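Local coordinates for protein ykuJ (Bacillus subtilis, PDB 2FFG) that is of unknown function, a small DUF1797-family protein whose two helices pack on a four-stranded antiparallel sheet and whose assembly holds two chains, at residues Gln12-Thr17 with Met25-Glu30; Gln46-Thr51 with Asp68-Glu73. One frame throughout, in Å; residues are numbered along the deposited sequence.

Contact 1 (Gln12-Thr17 with Met25-Glu30); sequences QSLQET and MQRYFE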
loop_
_atom_site.group_PDB
_atom_site.type_symbol
_atom_site.label_atom_id
_atom_site.label_comp_id
_atom_site.label_asym_id
_atom_site.label_seq_id
_atom_site.Cartn_x
_atom_site.Cartn_y
_atom_site.Cartn_z
ATOM N N GLN A 12 -4.736 -6.977 -5.524
ATOM C CA GLN A 12 -4.343 -8.353 -5.263
ATOM C C GLN A 12 -3.702 -8.443 -3.895
ATOM O O GLN A 12 -3.984 -9.369 -3.130
ATOM C CB GLN A 12 -3.374 -8.847 -6.332
ATOM C CG GLN A 12 -3.997 -8.964 -7.706
ATOM C CD GLN A 12 -2.981 -9.345 -8.756
ATOM O OE1 GLN A 12 -1.872 -8.799 -8.797
ATOM N NE2 GLN A 12 -3.351 -10.277 -9.622
ATOM N N SER A 13 -2.842 -7.475 -3.582
ATOM C CA SER A 13 -2.188 -7.462 -2.282
ATOM C C SER A 13 -3.201 -7.077 -1.211
ATOM O O SER A 13 -3.044 -7.435 -0.046
ATOM C CB SER A 13 -0.997 -6.492 -2.273
ATOM O OG SER A 13 -1.386 -5.180 -2.622
ATOM N N LEU A 14 -4.249 -6.366 -1.618
ATOM C CA LEU A 14 -5.300 -5.945 -0.697
ATOM C C LEU A 14 -6.079 -7.169 -0.211
ATOM O O LEU A 14 -6.374 -7.287 0.976
ATOM C CB LEU A 14 -6.239 -4.941 -1.393
ATOM C CG LEU A 14 -7.281 -4.083 -0.643
ATOM C CD1 LEU A 14 -8.605 -4.795 -0.547
ATOM C CD2 LEU A 14 -6.763 -3.703 0.734
ATOM N N GLN A 15 -6.410 -8.083 -1.118
ATOM C CA GLN A 15 -7.145 -9.279 -0.714
ATOM C C GLN A 15 -6.202 -10.233 0.007
ATOM O O GLN A 15 -6.562 -10.852 1.006
ATOM C CB GLN A 15 -7.769 -9.979 -1.926
ATOM C CG GLN A 15 -6.863 -10.070 -3.133
ATOM C CD GLN A 15 -7.359 -11.073 -4.158
ATOM O OE1 GLN A 15 -8.551 -11.126 -4.471
ATOM N NE2 GLN A 15 -6.435 -11.871 -4.699
ATOM N N GLU A 16 -4.989 -10.338 -0.512
ATOM C CA GLU A 16 -3.977 -11.195 0.071
ATOM C C GLU A 16 -3.806 -10.837 1.544
ATOM O O GLU A 16 -3.731 -11.709 2.412
ATOM C CB GLU A 16 -2.668 -10.998 -0.694
ATOM C CG GLU A 16 -1.454 -11.684 -0.114
ATOM C CD GLU A 16 -0.193 -11.383 -0.916
ATOM O OE1 GLU A 16 0.088 -10.186 -1.162
ATOM O OE2 GLU A 16 0.515 -12.343 -1.297
ATOM N N THR A 17 -3.763 -9.543 1.828
ATOM C CA THR A 17 -3.595 -9.079 3.195
ATOM C C THR A 17 -4.847 -9.298 4.034
ATOM O O THR A 17 -4.766 -9.503 5.244
ATOM C CB THR A 17 -3.218 -7.589 3.211
ATOM O OG1 THR A 17 -1.997 -7.407 2.482
ATOM C CG2 THR A 17 -3.031 -7.098 4.630
HETATM N N MSE A 25 -10.456 -5.522 4.782
HETATM C CA MSE A 25 -9.397 -4.538 4.661
HETATM C C MSE A 25 -9.776 -3.570 3.545
HETATM O O MSE A 25 -10.505 -3.936 2.628
HETATM C CB MSE A 25 -8.068 -5.222 4.348
HETATM C CG MSE A 25 -6.887 -4.609 5.083
HETATM SE SE MSE A 25 -6.886 -5.019 6.988
HETATM C CE MSE A 25 -5.458 -6.324 6.967
ATOM N N GLN A 26 -9.279 -2.341 3.620
ATOM C CA GLN A 26 -9.618 -1.342 2.621
ATOM C C GLN A 26 -8.477 -0.382 2.312
ATOM O O GLN A 26 -7.537 -0.256 3.087
ATOM C CB GLN A 26 -10.815 -0.541 3.118
ATOM C CG GLN A 26 -10.578 0.031 4.497
ATOM C CD GLN A 26 -11.664 0.979 4.936
ATOM O OE1 GLN A 26 -11.913 1.993 4.285
ATOM N NE2 GLN A 26 -12.319 0.661 6.053
ATOM N N ARG A 27 -8.570 0.288 1.165
ATOM C CA ARG A 27 -7.585 1.286 0.769
ATOM C C ARG A 27 -8.234 2.338 -0.134
ATOM O O ARG A 27 -9.331 2.137 -0.668
ATOM C CB ARG A 27 -6.376 0.646 0.076
ATOM C CG ARG A 27 -6.602 0.139 -1.332
ATOM C CD ARG A 27 -5.427 -0.713 -1.769
ATOM N NE ARG A 27 -4.196 0.051 -1.991
ATOM C CZ ARG A 27 -2.972 -0.487 -2.052
ATOM N NH1 ARG A 27 -2.802 -1.801 -1.900
ATOM N NH2 ARG A 27 -1.915 0.286 -2.276
ATOM N N TYR A 28 -7.553 3.468 -0.279
ATOM C CA TYR A 28 -8.046 4.570 -1.084
ATOM C C TYR A 28 -7.280 4.674 -2.381
ATOM O O TYR A 28 -6.172 4.171 -2.517
ATOM C CB TYR A 28 -7.866 5.902 -0.352
ATOM C CG TYR A 28 -8.705 6.062 0.877
ATOM C CD1 TYR A 28 -10.035 6.460 0.786
ATOM C CD2 TYR A 28 -8.179 5.800 2.142
ATOM C CE1 TYR A 28 -10.831 6.595 1.926
ATOM C CE2 TYR A 28 -8.970 5.933 3.299
ATOM C CZ TYR A 28 -10.294 6.331 3.178
ATOM O OH TYR A 28 -11.082 6.465 4.301
ATOM N N PHE A 29 -7.901 5.333 -3.341
ATOM C CA PHE A 29 -7.272 5.597 -4.613
ATOM C C PHE A 29 -7.531 7.070 -4.753
ATOM O O PHE A 29 -8.681 7.505 -4.785
ATOM C CB PHE A 29 -7.933 4.828 -5.753
ATOM C CG PHE A 29 -7.600 3.376 -5.757
ATOM C CD1 PHE A 29 -8.282 2.492 -4.929
ATOM C CD2 PHE A 29 -6.560 2.896 -6.542
ATOM C CE1 PHE A 29 -7.929 1.147 -4.880
ATOM C CE2 PHE A 29 -6.194 1.555 -6.504
ATOM C CZ PHE A 29 -6.878 0.678 -5.673
ATOM N N GLU A 30 -6.465 7.848 -4.786
ATOM C CA GLU A 30 -6.612 9.274 -4.922
ATOM C C GLU A 30 -5.896 9.790 -6.151
ATOM O O GLU A 30 -4.987 9.150 -6.677
ATOM C CB GLU A 30 -6.109 9.981 -3.664
ATOM C CG GLU A 30 -4.763 9.529 -3.166
ATOM C CD GLU A 30 -4.345 10.253 -1.889
ATOM O OE1 GLU A 30 -5.037 10.120 -0.854
ATOM O OE2 GLU A 30 -3.315 10.963 -1.924
#

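Contact 2 (Gln46-Thr51 with Asp68-Glu73); sequences QTFELT and DMVSIE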
loop_
_atom_site.group_PDB
_atom_site.type_symbol
_atom_site.label_atom_id
_atom_site.label_comp_id
_atom_site.label_asym_id
_atom_site.label_seq_id
_atom_site.Cartn_x
_atom_site.Cartn_y
_atom_site.Cartn_z
ATOM N N GLN A 46 -15.300 -13.550 -2.115
ATOM C CA GLN A 46 -14.055 -13.042 -2.669
ATOM C C GLN A 46 -14.452 -11.744 -3.356
ATOM O O GLN A 46 -14.008 -11.457 -4.467
ATOM C CB GLN A 46 -13.494 -14.040 -3.687
ATOM C CG GLN A 46 -13.504 -15.494 -3.205
ATOM C CD GLN A 46 -12.350 -15.819 -2.273
ATOM O OE1 GLN A 46 -11.209 -15.949 -2.713
ATOM N NE2 GLN A 46 -12.640 -15.947 -0.981
ATOM N N THR A 47 -15.281 -10.956 -2.671
ATOM C CA THR A 47 -15.797 -9.709 -3.224
ATOM C C THR A 47 -15.200 -8.388 -2.760
ATOM O O THR A 47 -14.680 -8.248 -1.655
ATOM C CB THR A 47 -17.316 -9.604 -3.003
ATOM O OG1 THR A 47 -17.584 -9.437 -1.605
ATOM C CG2 THR A 47 -18.019 -10.863 -3.515
ATOM N N PHE A 48 -15.312 -7.403 -3.636
ATOM C CA PHE A 48 -14.821 -6.072 -3.361
ATOM C C PHE A 48 -16.007 -5.134 -3.275
ATOM O O PHE A 48 -16.992 -5.292 -3.998
ATOM C CB PHE A 48 -13.904 -5.596 -4.481
ATOM C CG PHE A 48 -12.671 -6.429 -4.650
ATOM C CD1 PHE A 48 -12.733 -7.678 -5.256
ATOM C CD2 PHE A 48 -11.442 -5.971 -4.193
ATOM C CE1 PHE A 48 -11.591 -8.458 -5.403
ATOM C CE2 PHE A 48 -10.294 -6.744 -4.335
ATOM C CZ PHE A 48 -10.366 -7.983 -4.936
ATOM N N GLU A 49 -15.924 -4.176 -2.366
ATOM C CA GLU A 49 -16.970 -3.181 -2.228
ATOM C C GLU A 49 -16.330 -1.833 -2.547
ATOM O O GLU A 49 -15.426 -1.377 -1.849
ATOM C CB GLU A 49 -17.532 -3.168 -0.813
ATOM C CG GLU A 49 -18.665 -2.174 -0.643
ATOM C CD GLU A 49 -19.109 -2.041 0.795
ATOM O OE1 GLU A 49 -18.284 -1.624 1.638
ATOM O OE2 GLU A 49 -20.282 -2.350 1.081
ATOM N N LEU A 50 -16.783 -1.214 -3.625
ATOM C CA LEU A 50 -16.248 0.072 -4.025
ATOM C C LEU A 50 -17.135 1.220 -3.538
ATOM O O LEU A 50 -18.343 1.229 -3.762
ATOM C CB LEU A 50 -16.122 0.127 -5.541
ATOM C CG LEU A 50 -15.546 1.412 -6.137
ATOM C CD1 LEU A 50 -14.036 1.451 -5.961
ATOM C CD2 LEU A 50 -15.898 1.475 -7.611
ATOM N N THR A 51 -16.514 2.175 -2.861
ATOM C CA THR A 51 -17.200 3.349 -2.347
ATOM C C THR A 51 -16.710 4.560 -3.140
ATOM O O THR A 51 -15.510 4.833 -3.196
ATOM C CB THR A 51 -16.904 3.521 -0.848
ATOM O OG1 THR A 51 -17.432 2.393 -0.139
ATOM C CG2 THR A 51 -17.541 4.783 -0.311
ATOM N N ASP A 68 -10.874 -7.924 -11.763
ATOM C CA ASP A 68 -10.646 -7.220 -13.019
ATOM C C ASP A 68 -11.725 -6.185 -13.269
ATOM O O ASP A 68 -11.451 -5.105 -13.791
ATOM C CB ASP A 68 -10.589 -8.196 -14.212
ATOM C CG ASP A 68 -9.297 -8.996 -14.256
ATOM O OD1 ASP A 68 -8.272 -8.496 -13.754
ATOM O OD2 ASP A 68 -9.300 -10.117 -14.807
HETATM N N MSE A 69 -12.952 -6.517 -12.887
HETATM C CA MSE A 69 -14.069 -5.615 -13.080
HETATM C C MSE A 69 -14.104 -4.427 -12.126
HETATM O O MSE A 69 -14.566 -3.351 -12.497
HETATM C CB MSE A 69 -15.359 -6.408 -13.004
HETATM C CG MSE A 69 -15.472 -7.367 -14.166
HETATM SE SE MSE A 69 -17.000 -8.492 -14.066
HETATM C CE MSE A 69 -18.358 -7.145 -14.393
ATOM N N VAL A 70 -13.630 -4.610 -10.900
ATOM C CA VAL A 70 -13.614 -3.506 -9.963
ATOM C C VAL A 70 -12.448 -2.595 -10.357
ATOM O O VAL A 70 -12.538 -1.379 -10.269
ATOM C CB VAL A 70 -13.462 -4.007 -8.509
ATOM C CG1 VAL A 70 -12.152 -4.771 -8.341
ATOM C CG2 VAL A 70 -13.547 -2.827 -7.547
ATOM N N SER A 71 -11.363 -3.199 -10.835
ATOM C CA SER A 71 -10.195 -2.449 -11.273
ATOM C C SER A 71 -10.539 -1.512 -12.426
ATOM O O SER A 71 -10.077 -0.374 -12.480
ATOM C CB SER A 71 -9.093 -3.405 -11.719
ATOM O OG SER A 71 -8.553 -4.138 -10.626
ATOM N N ILE A 72 -11.349 -2.008 -13.353
ATOM C CA ILE A 72 -11.762 -1.246 -14.520
ATOM C C ILE A 72 -12.581 -0.034 -14.102
ATOM O O ILE A 72 -12.376 1.082 -14.586
ATOM C CB ILE A 72 -12.589 -2.145 -15.460
ATOM C CG1 ILE A 72 -11.660 -3.179 -16.092
ATOM C CG2 ILE A 72 -13.314 -1.314 -16.507
ATOM C CD1 ILE A 72 -12.367 -4.345 -16.778
ATOM N N GLU A 73 -13.516 -0.278 -13.198
ATOM C CA GLU A 73 -14.387 0.759 -12.683
ATOM C C GLU A 73 -13.539 1.830 -12.004
ATOM O O GLU A 73 -13.748 3.031 -12.209
ATOM C CB GLU A 73 -15.360 0.132 -11.682
ATOM C CG GLU A 73 -16.407 1.070 -11.112
ATOM C CD GLU A 73 -17.508 1.391 -12.100
ATOM O OE1 GLU A 73 -17.860 0.509 -12.914
ATOM O OE2 GLU A 73 -18.035 2.523 -12.042
#

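Contact 1 (Gln12-Thr17 with Met25-Glu30)
Leu-14 meets Met-25, Gln-26 and Arg-27 where helix segment 12-17 and strand segment 25-30 come nearest, the CA atoms of Leu-14 and Met-25 lying 6.9 Å apart. From CB, which is directed toward the strand, the leucine runs to a CG placed opposite the backbone N (chi1 -167°), which brings the branch point up to the strand. CG lies 4.0 Å from Arg-27 CD, the two chains running alongside one another with opposite headings. Beyond the branch, CD1 reaches the backbone, 3.8 Å from Met-25 O, while CD2 sits 4.1 Å from Met-25 CB and about as far from the backbone N and C of Gln-26. With an alanine here, the branch between Met-25 CB and Arg-27 CD would be missing, which would probably open a gap under the strand and leave the arginine's methylenes less supported. The pairing illustrates the joining of helix 3-21 to the strand that follows it, 25-31, outermost in the chain's own sheet: the chain reverses, the segment axes stand at 154°, and Met-25 and Arg-27 point at the helix while Gln-26 between them points away. Farther along the helix, the Thr-17 side chain runs roughly perpendicular to that of Met-25, a selenomethionine, and its CG2 comes within 3.5 Å of Met-25 CE. The threonine's other branch folds back on the helix, OG1 binding Ser-13 O at 2.7 Å; the backbone N of Thr-17 reaches the same oxygen from the opposite face, so two donors grip it. Ser-13 OG lies near the guanidinium plane, 3.7 Å from Arg-27 NH1, but its stronger hydrogen bond goes to Arg-10 O. Outside the two segments, Arg-27 NH2 forms a salt bridge with Glu-16 of the second subunit.

Contact 2 (Gln46-Thr51 with Asp68-Glu73)
Val-70 sets one methyl over the ring of Phe-48 and the other beside the strand. Its CG1 stands 4.1 Å above the ring plane, displaced from the ring centre, and the two side chains lie roughly perpendicular. The second methyl, CG2, packs 4.1 Å from Phe-48 CB and 4.4 Å from Leu-50 CB, bridging two residues that project from the same face of the strand with Glu-49 between them pointing away. The valine's torsion explains the division: with CG1 set between the backbone N and the carbonyl carbon (chi1 61°), CG2 falls opposite the N and points to the strand. One helical turn on, Glu-73 uses its aliphatic part, CG lying 3.6 Å from Leu-50 CD2; the chain bends just beyond CG. No hydrogen bond joins the segments, so strand and helix meet through carbon alone.

Here the helix lies along the sheet: the segment axes approach to 9.4 Å and run nearly parallel, 16° from each other, and Phe-48 and Leu-50, two apart, face Val-70 and Glu-73, three apart. Behind the first shell, the ring of Phe-48 meets that of Tyr-41 with planes at about 55°, and Ile-67 also touches it. Main-chain bonds hold the strand, Phe-48 to Phe-64 and Leu-50 to Tyr-62 on strand 57-64, Glu-49 to Lys-40 on strand 34-42. Val-70 further touches Leu-11 of helix 3-21 and Phe-64 of strand 57-64, which places helix 67-79 beside the other helix on one face of the antiparallel sheet, with strand 47-54 inside that sheet between strands 34-42 and 57-64.

Contacts 1 and 2 are two instances of one principle, a helix laid on a common antiparallel sheet, formed in series along the chain. Their centres are about 11 Å apart, and they touch directly where Gln-15 OE1 of helix segment 12-17 packs 3.7 Å from Phe-48 CZ. Tyr-41 on strand 34-42 lies between them, met by Leu-14 from contact 1 and by Phe-48 from contact 2, while Leu-11 touches both Phe-29 and Val-70. They differ in setting: contact 1 lies at the surface, on an outermost strand of this chain's sheet, and reaches the second subunit, whereas contact 2 is buried and touches no other chain of the assembly.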